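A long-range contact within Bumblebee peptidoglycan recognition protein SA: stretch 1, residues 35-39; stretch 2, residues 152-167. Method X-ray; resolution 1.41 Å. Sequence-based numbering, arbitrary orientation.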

# COMPACT_ATOMS: atom_id res chain seq x y z
N ILE A 35 0.47 -6.97 1.48
CA ILE A 35 1.83 -6.69 1.94
C ILE A 35 1.87 -5.25 2.45
O ILE A 35 1.47 -4.31 1.72
CB ILE A 35 2.91 -6.83 0.84
CG1 ILE A 35 2.71 -8.05 -0.04
CG2 ILE A 35 4.30 -6.78 1.46
CD1 ILE A 35 2.83 -9.39 0.65
N ILE A 36 2.33 -5.05 3.67
CA ILE A 36 2.47 -3.72 4.27
C ILE A 36 3.89 -3.17 4.07
O ILE A 36 4.89 -3.87 4.35
CB ILE A 36 2.10 -3.72 5.78
CG1 ILE A 36 0.68 -4.30 6.01
CG2 ILE A 36 2.24 -2.31 6.38
CD1 ILE A 36 -0.46 -3.54 5.34
N HIS A 37 3.95 -1.96 3.51
CA HIS A 37 5.22 -1.27 3.22
C HIS A 37 5.24 0.10 3.88
O HIS A 37 4.17 0.64 4.20
CB HIS A 37 5.37 -1.04 1.71
CG HIS A 37 5.85 -2.23 0.94
ND1 HIS A 37 7.19 -2.48 0.74
CD2 HIS A 37 5.18 -3.21 0.29
CE1 HIS A 37 7.33 -3.57 0.01
NE2 HIS A 37 6.13 -4.05 -0.27
N HIS A 38 6.43 0.68 4.02
CA HIS A 38 6.54 2.14 4.16
C HIS A 38 7.22 2.71 2.93
O HIS A 38 7.96 2.00 2.25
CB HIS A 38 7.20 2.56 5.48
CG HIS A 38 8.67 2.25 5.62
ND1 HIS A 38 9.41 2.72 6.69
CD2 HIS A 38 9.54 1.53 4.86
CE1 HIS A 38 10.67 2.30 6.58
NE2 HIS A 38 10.76 1.56 5.48
N THR A 39 6.96 3.99 2.63
CA THR A 39 7.56 4.59 1.41
C THR A 39 8.97 5.10 1.59
O THR A 39 9.66 5.31 0.57
CB THR A 39 6.70 5.74 0.89
OG1 THR A 39 6.66 6.76 1.90
CG2 THR A 39 5.26 5.25 0.52
N THR A 152 14.52 -6.42 2.94
CA THR A 152 14.17 -5.00 3.04
C THR A 152 13.95 -4.66 4.50
O THR A 152 13.63 -5.55 5.32
CB THR A 152 12.90 -4.68 2.23
OG1 THR A 152 12.69 -3.26 2.25
CG2 THR A 152 11.63 -5.42 2.77
N MET A 153 14.08 -3.38 4.85
CA MET A 153 13.64 -2.92 6.17
C MET A 153 12.16 -2.49 6.21
O MET A 153 11.57 -2.37 7.29
CB MET A 153 14.59 -1.85 6.76
CG MET A 153 15.95 -2.42 7.18
SD MET A 153 15.93 -3.72 8.45
CE MET A 153 15.85 -2.74 9.95
N SER A 154 11.54 -2.35 5.03
CA SER A 154 10.11 -2.00 4.91
C SER A 154 9.24 -3.07 5.64
O SER A 154 9.48 -4.28 5.47
CB SER A 154 9.77 -1.93 3.42
OG SER A 154 8.42 -1.52 3.23
N PRO A 155 8.24 -2.68 6.46
CA PRO A 155 7.62 -1.36 6.56
C PRO A 155 8.17 -0.50 7.70
O PRO A 155 7.49 0.43 8.14
CB PRO A 155 6.15 -1.74 6.85
CG PRO A 155 6.30 -2.93 7.77
CD PRO A 155 7.42 -3.71 7.13
N GLY A 156 9.38 -0.83 8.16
CA GLY A 156 9.99 -0.19 9.31
C GLY A 156 9.66 -0.94 10.58
O GLY A 156 8.54 -1.43 10.75
N SER A 157 10.63 -1.03 11.48
CA SER A 157 10.46 -1.85 12.68
C SER A 157 9.25 -1.48 13.52
O SER A 157 8.56 -2.35 14.05
CB SER A 157 11.73 -1.82 13.52
OG SER A 157 12.78 -2.47 12.83
N LYS A 158 8.97 -0.18 13.64
CA LYS A 158 7.86 0.27 14.47
C LYS A 158 6.49 -0.08 13.86
O LYS A 158 5.63 -0.59 14.57
CB LYS A 158 7.98 1.76 14.79
CG LYS A 158 7.06 2.21 15.91
CD LYS A 158 7.62 1.92 17.29
CE LYS A 158 6.68 2.42 18.37
NZ LYS A 158 7.01 1.82 19.69
N LEU A 159 6.32 0.18 12.56
CA LEU A 159 5.09 -0.18 11.86
C LEU A 159 4.92 -1.70 11.82
O LEU A 159 3.80 -2.19 11.95
CB LEU A 159 5.04 0.43 10.46
CG LEU A 159 3.82 0.13 9.59
CD1 LEU A 159 2.47 0.35 10.25
CD2 LEU A 159 3.94 1.00 8.36
N GLN A 160 6.02 -2.43 11.65
CA GLN A 160 5.98 -3.89 11.71
C GLN A 160 5.38 -4.39 13.03
O GLN A 160 4.54 -5.30 13.03
CB GLN A 160 7.36 -4.49 11.45
CG GLN A 160 7.40 -6.02 11.50
CD GLN A 160 6.74 -6.68 10.30
OE1 GLN A 160 6.49 -6.05 9.28
NE2 GLN A 160 6.46 -7.97 10.41
N LYS A 161 5.79 -3.79 14.15
CA LYS A 161 5.20 -4.10 15.46
C LYS A 161 3.70 -3.75 15.50
O LYS A 161 2.88 -4.53 15.99
CB LYS A 161 5.97 -3.41 16.60
CG LYS A 161 7.35 -3.99 16.85
CD LYS A 161 8.09 -3.34 18.02
CE LYS A 161 9.43 -4.03 18.30
NZ LYS A 161 10.45 -3.78 17.23
N GLN A 162 3.33 -2.59 14.94
CA GLN A 162 1.95 -2.13 14.99
C GLN A 162 0.96 -3.06 14.25
O GLN A 162 -0.14 -3.30 14.73
CB GLN A 162 1.84 -0.69 14.45
CG GLN A 162 2.53 0.36 15.32
CD GLN A 162 2.54 1.74 14.65
OE1 GLN A 162 3.30 1.99 13.73
NE2 GLN A 162 1.70 2.63 15.14
N ILE A 163 1.34 -3.58 13.09
CA ILE A 163 0.44 -4.45 12.33
C ILE A 163 0.17 -5.82 13.00
O ILE A 163 -0.82 -6.47 12.67
CB ILE A 163 0.84 -4.63 10.85
CG1 ILE A 163 2.16 -5.41 10.70
CG2 ILE A 163 0.90 -3.29 10.13
CD1 ILE A 163 2.53 -5.73 9.27
N LYS A 164 1.03 -6.23 13.94
CA LYS A 164 0.80 -7.46 14.71
C LYS A 164 -0.48 -7.42 15.58
O LYS A 164 -0.94 -8.48 16.04
CB LYS A 164 2.04 -7.83 15.56
CG LYS A 164 3.29 -8.05 14.72
CD LYS A 164 4.50 -8.42 15.56
CE LYS A 164 5.69 -8.63 14.65
NZ LYS A 164 6.88 -9.15 15.38
N ASN A 165 -1.05 -6.22 15.77
CA ASN A 165 -2.29 -6.04 16.52
C ASN A 165 -3.55 -6.43 15.70
O ASN A 165 -4.65 -6.47 16.24
CB ASN A 165 -2.41 -4.58 17.01
CG ASN A 165 -1.32 -4.19 18.00
OD1 ASN A 165 -0.94 -4.98 18.85
ND2 ASN A 165 -0.84 -2.97 17.90
N TRP A 166 -3.38 -6.68 14.41
CA TRP A 166 -4.47 -7.12 13.52
C TRP A 166 -4.52 -8.64 13.51
O TRP A 166 -3.50 -9.30 13.36
CB TRP A 166 -4.19 -6.63 12.10
CG TRP A 166 -4.20 -5.13 11.91
CD1 TRP A 166 -4.80 -4.20 12.72
CD2 TRP A 166 -3.65 -4.42 10.80
NE1 TRP A 166 -4.62 -2.93 12.18
CE2 TRP A 166 -3.94 -3.04 11.00
CE3 TRP A 166 -2.97 -4.82 9.64
CZ2 TRP A 166 -3.54 -2.07 10.09
CZ3 TRP A 166 -2.56 -3.87 8.76
CH2 TRP A 166 -2.86 -2.51 8.97
N LEU A 167 -5.73 -9.23 13.63
CA LEU A 167 -5.87 -10.69 13.60
C LEU A 167 -5.44 -11.28 12.27
O LEU A 167 -5.04 -12.43 12.20
CB LEU A 167 -7.32 -11.14 13.88
CG LEU A 167 -7.88 -10.94 15.29
CD1 LEU A 167 -9.30 -11.49 15.37
CD2 LEU A 167 -6.99 -11.59 16.33

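Strand 35-38 packs against the loop and helix of the second stretch, the strand running roughly antiparallel to the helix that begins at Ser 157 (149° between their directions, axes 9.3 Å apart at closest). The main bump is Ile 36, whose CA-to-CB bond points toward the second stretch. Its branched side chain fills a hollow lined by four apolar side chains: CG2 lies 4.0 Å from Pro 155 CB and 4.2 Å from Leu 159 CD2, CG1 lies 4.0 Å from Ile 163 CD1, and CD1 meets the edge of the Trp 166 ring, 4.0 Å from CZ3. Leu 159 and Ile 163, one helical turn apart, present their side chains to the same isoleucine. At the other end of the contact, the small side chain of Ser 154 (chi1 t) fits between two histidines. Its OG hydrogen-bonds His 37 ND1 at 2.9 Å and accepts from His 38 N at 3.1 Å, so one buried hydroxyl ties both ring and backbone to the loop. The cis peptide before Pro 155 bends the chain here, and Pro 155 CB sits 3.5 Å from Ile 36 O. Gly 156 lies over one face of the His 38 ring, its CA 4.1 Å from the centroid; a CB would come within 3.1 Å of His 38 ND1, and the backbone angles themselves call for glycine.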